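Local atomic coordinates of bromoperoxidase A1 (Streptomyces aureofaciens, PDB entry 1A8Q), a protein that acts as a cofactor-free haloperoxidase, able to chlorinate and brominate, and may chlorinate during 7-chlorotetracycline biosynthesis. Residues Asp84-Leu90 / Gly110-Val116. Coordinates in Å, arbitrary orientation, origin at the centre of the assembly. Residue numbers count along the deposited sequence, not the author numbering.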
ATOM      1  N   ASP A  84      -3.623  14.054  16.185  1.00 18.38           N
ATOM      2  CA  ASP A  84      -3.891  13.362  17.431  1.00 20.21           C
ATOM      3  C   ASP A  84      -4.969  12.313  17.241  1.00 19.06           C
ATOM      4  O   ASP A  84      -6.020  12.288  17.897  1.00 21.21           O
ATOM      5  CB  ASP A  84      -4.248  14.358  18.541  1.00 22.83           C
ATOM      6  CG  ASP A  84      -4.174  13.683  19.909  1.00 25.81           C
ATOM      7  OD1 ASP A  84      -3.644  12.560  20.059  1.00 25.10           O
ATOM      8  OD2 ASP A  84      -4.698  14.330  20.840  1.00 28.29           O
ATOM      9  N   LEU A  85      -4.729  11.397  16.304  1.00 16.45           N
ATOM     10  CA  LEU A  85      -5.699  10.367  15.988  1.00 15.22           C
ATOM     11  C   LEU A  85      -5.564   9.148  16.898  1.00 17.71           C
ATOM     12  O   LEU A  85      -4.464   8.716  17.216  1.00 18.30           O
ATOM     13  CB  LEU A  85      -5.479   9.884  14.551  1.00 15.45           C
ATOM     14  CG  LEU A  85      -5.625  11.033  13.514  1.00 15.17           C
ATOM     15  CD1 LEU A  85      -5.333  10.448  12.141  1.00 17.08           C
ATOM     16  CD2 LEU A  85      -7.038  11.594  13.560  1.00 15.47           C
ATOM     17  N   ARG A  86      -6.710   8.636  17.330  1.00 16.54           N
ATOM     18  CA  ARG A  86      -6.782   7.461  18.195  1.00 18.15           C
ATOM     19  C   ARG A  86      -7.801   6.472  17.680  1.00 14.74           C
ATOM     20  O   ARG A  86      -8.740   6.833  16.939  1.00 14.28           O
ATOM     21  CB  ARG A  86      -7.243   7.912  19.604  1.00 22.69           C
ATOM     22  CG  ARG A  86      -6.292   8.875  20.312  1.00 28.32           C
ATOM     23  CD  ARG A  86      -5.073   8.067  20.726  1.00 32.88           C
ATOM     24  NE  ARG A  86      -4.185   8.685  21.706  1.00 36.96           N
ATOM     25  CZ  ARG A  86      -3.169   7.966  22.205  1.00 38.45           C
ATOM     26  NH1 ARG A  86      -3.012   6.703  21.833  1.00 39.75           N
ATOM     27  NH2 ARG A  86      -2.323   8.510  23.064  1.00 40.09           N
ATOM     28  N   ASP A  87      -7.688   5.190  18.076  1.00 14.83           N
ATOM     29  CA  ASP A  87      -8.622   4.154  17.660  1.00 15.09           C
ATOM     30  C   ASP A  87      -8.625   4.022  16.145  1.00 14.10           C
ATOM     31  O   ASP A  87      -9.672   3.856  15.538  1.00 14.40           O
ATOM     32  CB  ASP A  87     -10.032   4.440  18.170  1.00 18.66           C
ATOM     33  CG  ASP A  87     -10.864   3.222  18.493  1.00 23.13           C
ATOM     34  OD1 ASP A  87     -10.310   2.110  18.639  1.00 25.86           O
ATOM     35  OD2 ASP A  87     -12.110   3.320  18.639  1.00 25.55           O
ATOM     36  N   VAL A  88      -7.418   4.152  15.574  1.00 12.46           N
ATOM     37  CA  VAL A  88      -7.324   4.181  14.102  1.00 11.50           C
ATOM     38  C   VAL A  88      -7.298   2.815  13.457  1.00 11.47           C
ATOM     39  O   VAL A  88      -6.707   1.849  13.962  1.00 12.07           O
ATOM     40  CB  VAL A  88      -5.996   4.914  13.787  1.00 11.90           C
ATOM     41  CG1 VAL A  88      -5.674   4.881  12.289  1.00 12.44           C
ATOM     42  CG2 VAL A  88      -5.918   6.344  14.312  1.00 13.36           C
ATOM     43  N   THR A  89      -7.874   2.670  12.263  1.00 10.19           N
ATOM     44  CA  THR A  89      -7.624   1.490  11.438  1.00  8.50           C
ATOM     45  C   THR A  89      -6.674   1.936  10.309  1.00  9.99           C
ATOM     46  O   THR A  89      -7.035   2.880   9.623  1.00 10.06           O
ATOM     47  CB  THR A  89      -8.899   0.915  10.845  1.00 10.36           C
ATOM     48  OG1 THR A  89      -9.657   0.340  11.945  1.00 10.46           O
ATOM     49  CG2 THR A  89      -8.584  -0.251   9.897  1.00 10.28           C
ATOM     50  N   LEU A  90      -5.564   1.245  10.167  1.00  9.19           N
ATOM     51  CA  LEU A  90      -4.653   1.555   9.061  1.00  9.13           C
ATOM     52  C   LEU A  90      -4.939   0.553   7.969  1.00  9.92           C
ATOM     53  O   LEU A  90      -5.092  -0.663   8.212  1.00 11.33           O
ATOM     54  CB  LEU A  90      -3.184   1.330   9.470  1.00  9.35           C
ATOM     55  CG  LEU A  90      -2.669   2.292  10.555  1.00 10.12           C
ATOM     56  CD1 LEU A  90      -1.216   1.898  10.854  1.00 11.70           C
ATOM     57  CD2 LEU A  90      -2.773   3.736  10.100  1.00 12.96           C
ATOM     58  N   GLY A 110      -0.430   1.744  20.214  1.00 15.56           N
ATOM     59  CA  GLY A 110      -1.235   2.517  21.164  1.00 16.59           C
ATOM     60  C   GLY A 110      -2.333   3.354  20.532  1.00 16.73           C
ATOM     61  O   GLY A 110      -3.426   3.499  21.100  1.00 16.75           O
ATOM     62  N   ARG A 111      -2.099   3.861  19.315  1.00 14.96           N
ATOM     63  CA  ARG A 111      -3.125   4.665  18.642  1.00 15.78           C
ATOM     64  C   ARG A 111      -4.017   3.832  17.744  1.00 15.62           C
ATOM     65  O   ARG A 111      -4.905   4.385  17.063  1.00 17.47           O
ATOM     66  CB  ARG A 111      -2.431   5.712  17.736  1.00 16.46           C
ATOM     67  CG  ARG A 111      -1.733   6.828  18.452  1.00 17.31           C
ATOM     68  CD  ARG A 111      -1.150   7.864  17.472  1.00 17.89           C
ATOM     69  NE  ARG A 111      -0.546   8.955  18.223  1.00 19.09           N
ATOM     70  CZ  ARG A 111      -1.116   9.995  18.782  1.00 19.92           C
ATOM     71  NH1 ARG A 111      -2.412  10.220  18.695  1.00 20.60           N
ATOM     72  NH2 ARG A 111      -0.320  10.856  19.418  1.00 22.21           N
ATOM     73  N   LEU A 112      -3.793   2.527  17.669  1.00 13.56           N
ATOM     74  CA  LEU A 112      -4.467   1.727  16.670  1.00 13.10           C
ATOM     75  C   LEU A 112      -5.531   0.786  17.220  1.00 16.08           C
ATOM     76  O   LEU A 112      -5.381   0.176  18.285  1.00 17.86           O
ATOM     77  CB  LEU A 112      -3.484   0.840  15.874  1.00 13.74           C
ATOM     78  CG  LEU A 112      -2.208   1.516  15.346  1.00 15.27           C
ATOM     79  CD1 LEU A 112      -1.365   0.518  14.572  1.00 16.08           C
ATOM     80  CD2 LEU A 112      -2.613   2.699  14.456  1.00 15.84           C
ATOM     81  N   ARG A 113      -6.558   0.624  16.418  1.00 13.32           N
ATOM     82  CA  ARG A 113      -7.604  -0.358  16.691  1.00 14.61           C
ATOM     83  C   ARG A 113      -7.362  -1.623  15.900  1.00 15.62           C
ATOM     84  O   ARG A 113      -7.526  -2.742  16.431  1.00 14.13           O
ATOM     85  CB  ARG A 113      -8.973   0.217  16.291  1.00 17.30           C
ATOM     86  CG  ARG A 113     -10.064  -0.849  16.531  1.00 23.20           C
ATOM     87  CD  ARG A 113     -11.384  -0.091  16.442  1.00 28.33           C
ATOM     88  NE  ARG A 113     -12.461  -0.762  17.099  1.00 31.69           N
ATOM     89  CZ  ARG A 113     -13.533  -0.199  17.637  1.00 33.18           C
ATOM     90  NH1 ARG A 113     -13.718   1.109  17.653  1.00 33.70           N
ATOM     91  NH2 ARG A 113     -14.389  -1.044  18.206  1.00 35.28           N
ATOM     92  N   SER A 114      -7.070  -1.500  14.602  1.00 12.19           N
ATOM     93  CA  SER A 114      -6.974  -2.667  13.738  1.00 10.75           C
ATOM     94  C   SER A 114      -6.196  -2.288  12.448  1.00 10.87           C
ATOM     95  O   SER A 114      -5.881  -1.115  12.289  1.00 11.58           O
ATOM     96  CB  SER A 114      -8.347  -3.230  13.356  1.00 11.07           C
ATOM     97  OG  SER A 114      -9.143  -2.145  12.811  1.00 12.24           O
ATOM     98  N   ALA A 115      -5.923  -3.287  11.629  1.00 10.44           N
ATOM     99  CA  ALA A 115      -5.108  -3.069  10.425  1.00 10.06           C
ATOM    100  C   ALA A 115      -5.564  -3.966   9.301  1.00 10.73           C
ATOM    101  O   ALA A 115      -6.136  -5.039   9.478  1.00 10.51           O
ATOM    102  CB  ALA A 115      -3.643  -3.426  10.709  1.00 10.00           C
ATOM    103  N   VAL A 116      -5.391  -3.448   8.061  1.00  8.19           N
ATOM    104  CA  VAL A 116      -5.774  -4.220   6.885  1.00  7.52           C
ATOM    105  C   VAL A 116      -4.569  -4.214   5.942  1.00  9.32           C
ATOM    106  O   VAL A 116      -4.088  -3.122   5.638  1.00  9.45           O
ATOM    107  CB  VAL A 116      -6.958  -3.582   6.121  1.00  7.89           C
ATOM    108  CG1 VAL A 116      -7.287  -4.378   4.873  1.00  8.96           C
ATOM    109  CG2 VAL A 116      -8.187  -3.501   7.057  1.00 10.75           C
TER
HETATM  110  O   HOH W   1      -6.113   4.083  20.357  1.00 25.01           O
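The 88-90 and 114-116 portions of strands 88-93 and 112-118 run parallel, their axes 4.7 Å apart at closest and inclined by 21°. Val88 N donates to Arg111 O (2.9 Å); further along, Leu90 N donates to Ser114 O (3.2 Å) and Val116 N to Leu90 O (2.8 Å). Between them the register slips by one residue, pairing Val88 with Leu112 but Thr89 with Ser114. Arg113 is the extra residue of this beta bulge, so Val88 O receives both Arg113 N (2.7 Å) and, weakly, Ser114 N (3.4 Å).

The bulge turns Arg113 toward the neighbouring segment, where its NH1 forms a 2.9 Å salt bridge with Asp87 OD2; the C-terminal carboxylate of Lys274 meets the same guanidinium. On the face packed against helix 260-272, Thr89 OG1 donates to Ser114 OG (2.7 Å). On the opposite face, Leu112 CD2 packs on Leu90 CG (3.9 Å) and Val88 CB (4.1 Å), next to helix 96-107.

Ahead of the strands, Asp84 closes helix 69-82 with a Schellman motif. Arg111 reaches back to this turn: its NH1 bonds Asp84 OD1 (3.0 Å, a salt bridge) and Leu85 O (2.9 Å), which helps offset the repulsion from the Arg86 guanidinium stacked on it, centres 4.5 Å apart and planes inclined by 29°. A water links Asp87 N to Gly110 O.

These are the entrances to both strands of a right-handed beta-alpha-beta crossover in the alpha/beta-hydrolase fold; strand 88-93 runs on to catalytic Ser94. Apolar packing and backbone bonds join the buried strands, whereas arginine-carboxylate pairs tie together their more exposed beginnings.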